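Local coordinates for OmpT protein (Vibrio cholerae serotype O1, PDB 6EHD) that probably acts as a general diffusion porin, a beta-barrel channel through the outer membrane that lets small solutes pass, at residues D92-D98 with Y297-G301. The protein carries 1 engineered substitution. Residues are numbered along the deposited sequence.
Sequences DDVYGAD and YTNKG. With C8E ((hydroxyethyloxy)tri(ethyloxy)octane), chain G; C8E ((hydroxyethyloxy)tri(ethyloxy)octane), chain B.
A buried contact inside the barrel, near the centre of the chain, joins the last turn of helix 90-94 and the turn after it to the last part of strand 293-299 and the residues beyond it. Tyr95, the first residue after the helix, leaves helical phi/psi with positive phi (62/-135); Gly96 is extended, and Ala97 centres an inverse gamma turn closed by a weak Asp98 N to Gly96 O bond (2.9 Å). Backbones stay apart, with CA pairs Asp92-Lys300 at 7.7 Å and Asp98-Asn299 at 8.4 Å, and side chains bridge the gap. Lys300, all-trans, crosses the Tyr95 ring: its CB lies over one face, 3.7 Å from the centroid, in a CH-pi contact, and its NZ reaches the helix end to donate to Asp92 O (2.9 Å), a carbonyl at the C-terminal end of the helix. In a sixteen-stranded porin barrel, L3 folds inward to constrict the pore; here 92-98 belongs to L3, between strands 80-84 and 121-128, and 297-301 to L8, between 281-291 and 314-324, which also reaches into the lumen. Tyr95 (chi1 t) brings its hydroxyl to the backbone of 297-301, accepting from Lys300 N (3.1 Å, 171°) and donating to Asp98 OD2 (2.6 Å). Water 1 extends this chain, donating to Asp98 OD2 (2.8 Å) and accepting from Gly301 N (2.9 Å). Asn299 ND2 lies 3.6 Å from Asp98 OD2 but bonds to Gly104 O. Asp92 carboxylate oxygens turn to Tyr110 OH and a bound MES, probably from the crystallisation liquor, while Asp93 forms a salt bridge with Lys123.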
loop_
_atom_site.group_PDB
_atom_site.type_symbol
_atom_site.label_atom_id
_atom_site.label_comp_id
_atom_site.label_asym_id
_atom_site.label_seq_id
_atom_site.Cartn_x
_atom_site.Cartn_y
_atom_site.Cartn_z
ATOM N N ASP A 92 -4.247 3.056 0.147
ATOM C CA ASP A 92 -2.892 2.641 0.656
ATOM C C ASP A 92 -2.747 2.963 2.118
ATOM O O ASP A 92 -2.189 2.133 2.862
ATOM C CB ASP A 92 -1.804 3.290 -0.138
ATOM C CG ASP A 92 -0.395 2.690 0.078
ATOM O OD1 ASP A 92 -0.196 1.523 -0.232
ATOM O OD2 ASP A 92 0.508 3.453 0.470
ATOM N N ASP A 93 -3.289 4.115 2.571
ATOM C CA ASP A 93 -3.203 4.510 3.993
ATOM C C ASP A 93 -3.996 3.509 4.836
ATOM O O ASP A 93 -3.549 3.056 5.953
ATOM C CB ASP A 93 -3.817 5.907 4.229
ATOM C CG ASP A 93 -3.063 7.069 3.573
ATOM O OD1 ASP A 93 -1.906 6.911 3.149
ATOM O OD2 ASP A 93 -3.738 8.189 3.476
ATOM N N VAL A 94 -5.226 3.158 4.391
ATOM C CA VAL A 94 -6.106 2.265 5.192
ATOM C C VAL A 94 -5.599 0.798 5.117
ATOM O O VAL A 94 -5.535 0.124 6.127
ATOM C CB VAL A 94 -7.554 2.337 4.687
ATOM C CG1 VAL A 94 -8.469 1.206 5.189
ATOM C CG2 VAL A 94 -8.178 3.727 4.872
ATOM N N TYR A 95 -5.204 0.338 3.936
ATOM C CA TYR A 95 -4.540 -0.938 3.720
ATOM C C TYR A 95 -5.464 -2.127 4.143
ATOM O O TYR A 95 -6.720 -2.101 3.796
ATOM C CB TYR A 95 -3.111 -0.954 4.361
ATOM C CG TYR A 95 -2.124 -1.902 3.683
ATOM C CD1 TYR A 95 -1.854 -1.826 2.279
ATOM C CD2 TYR A 95 -1.376 -2.875 4.425
ATOM C CE1 TYR A 95 -0.983 -2.696 1.645
ATOM C CE2 TYR A 95 -0.415 -3.696 3.766
ATOM C CZ TYR A 95 -0.241 -3.652 2.388
ATOM O OH TYR A 95 0.689 -4.482 1.740
ATOM N N GLY A 96 -4.912 -3.111 4.866
ATOM C CA GLY A 96 -5.692 -4.348 5.236
ATOM C C GLY A 96 -4.768 -5.313 5.927
ATOM O O GLY A 96 -3.680 -4.899 6.356
ATOM N N ALA A 97 -5.192 -6.562 6.052
ATOM C CA ALA A 97 -4.528 -7.563 6.873
ATOM C C ALA A 97 -3.332 -8.223 6.130
ATOM O O ALA A 97 -3.331 -9.407 5.810
ATOM C CB ALA A 97 -5.552 -8.636 7.397
ATOM N N ASP A 98 -2.278 -7.407 5.939
ATOM C CA ASP A 98 -0.976 -7.853 5.508
ATOM C C ASP A 98 0.090 -7.267 6.487
ATOM O O ASP A 98 0.161 -5.980 6.577
ATOM C CB ASP A 98 -0.634 -7.421 4.030
ATOM C CG ASP A 98 0.918 -7.510 3.727
ATOM O OD1 ASP A 98 1.584 -8.467 4.234
ATOM O OD2 ASP A 98 1.456 -6.612 3.024
ATOM N N TYR A 297 0.436 -6.452 -7.581
ATOM C CA TYR A 297 0.173 -5.962 -6.182
ATOM C C TYR A 297 1.336 -5.117 -5.694
ATOM O O TYR A 297 2.414 -5.152 -6.301
ATOM C CB TYR A 297 -0.122 -7.162 -5.270
ATOM C CG TYR A 297 1.093 -8.024 -4.791
ATOM C CD1 TYR A 297 1.678 -9.007 -5.623
ATOM C CD2 TYR A 297 1.698 -7.809 -3.524
ATOM C CE1 TYR A 297 2.784 -9.765 -5.253
ATOM C CE2 TYR A 297 2.726 -8.599 -3.119
ATOM C CZ TYR A 297 3.327 -9.554 -3.980
ATOM O OH TYR A 297 4.352 -10.339 -3.539
ATOM N N THR A 298 1.101 -4.436 -4.560
ATOM C CA THR A 298 2.081 -3.607 -3.883
ATOM C C THR A 298 2.295 -4.091 -2.444
ATOM O O THR A 298 1.334 -4.430 -1.775
ATOM C CB THR A 298 1.599 -2.074 -3.924
ATOM O OG1 THR A 298 1.880 -1.378 -2.722
ATOM C CG2 THR A 298 0.160 -1.902 -4.189
ATOM N N ASN A 299 3.540 -4.364 -2.048
ATOM C CA ASN A 299 3.843 -4.719 -0.651
ATOM C C ASN A 299 4.125 -3.393 0.045
ATOM O O ASN A 299 5.188 -2.728 -0.284
ATOM C CB ASN A 299 5.064 -5.641 -0.595
ATOM C CG ASN A 299 5.476 -5.952 0.826
ATOM O OD1 ASN A 299 6.527 -5.424 1.329
ATOM N ND2 ASN A 299 4.687 -6.788 1.525
ATOM N N LYS A 300 3.236 -2.975 0.961
ATOM C CA LYS A 300 3.400 -1.695 1.658
ATOM C C LYS A 300 4.694 -1.651 2.487
ATOM O O LYS A 300 5.386 -0.628 2.546
ATOM C CB LYS A 300 2.195 -1.358 2.532
ATOM C CG LYS A 300 2.193 0.053 3.104
ATOM C CD LYS A 300 0.882 0.415 3.781
ATOM C CE LYS A 300 0.869 1.775 4.406
ATOM N NZ LYS A 300 -0.379 1.983 5.141
ATOM N N GLY A 301 5.020 -2.747 3.161
ATOM C CA GLY A 301 6.204 -2.766 4.044
ATOM C C GLY A 301 7.521 -2.350 3.345
ATOM O O GLY A 301 8.282 -1.448 3.846
HETATM C C11 C8E G . 3.247 -4.720 10.947
HETATM O O12 C8E G . 4.493 -4.356 10.292
HETATM C C13 C8E G . 4.367 -4.425 8.847
HETATM C C14 C8E G . 5.587 -3.850 8.145
HETATM O O15 C8E G . 5.543 -2.435 8.447
HETATM C C16 C8E G . 6.742 -1.714 8.513
HETATM C C17 C8E G . 6.961 -1.406 7.104
HETATM O O18 C8E G . 7.194 -0.025 6.848
HETATM C C19 C8E G . 7.606 0.499 5.573
HETATM C C20 C8E G . 7.031 1.265 4.322
HETATM O O21 C8E G . 7.820 1.336 3.015
HETATM O O9 C8E B . -4.642 8.688 7.306
HETATM C C10 C8E B . -4.038 9.887 7.749
HETATM C C11 C8E B . -4.056 10.108 9.252
HETATM O O12 C8E B . -5.210 9.528 9.858
HETATM C C13 C8E B . -5.304 9.802 11.261
HETATM C C14 C8E B . -6.450 9.001 11.897
HETATM O O15 C8E B . -6.478 7.583 11.574
HETATM C C16 C8E B . -7.487 6.910 12.352
HETATM C C17 C8E B . -7.924 5.597 11.718
HETATM O O18 C8E B . -6.905 4.901 11.046
HETATM C C19 C8E B . -7.180 3.630 10.440
HETATM C C20 C8E B . -7.234 3.710 8.923
HETATM O O21 C8E B . -6.014 4.253 8.490
HETATM O O HOH W 1 3.428 -4.995 4.102
#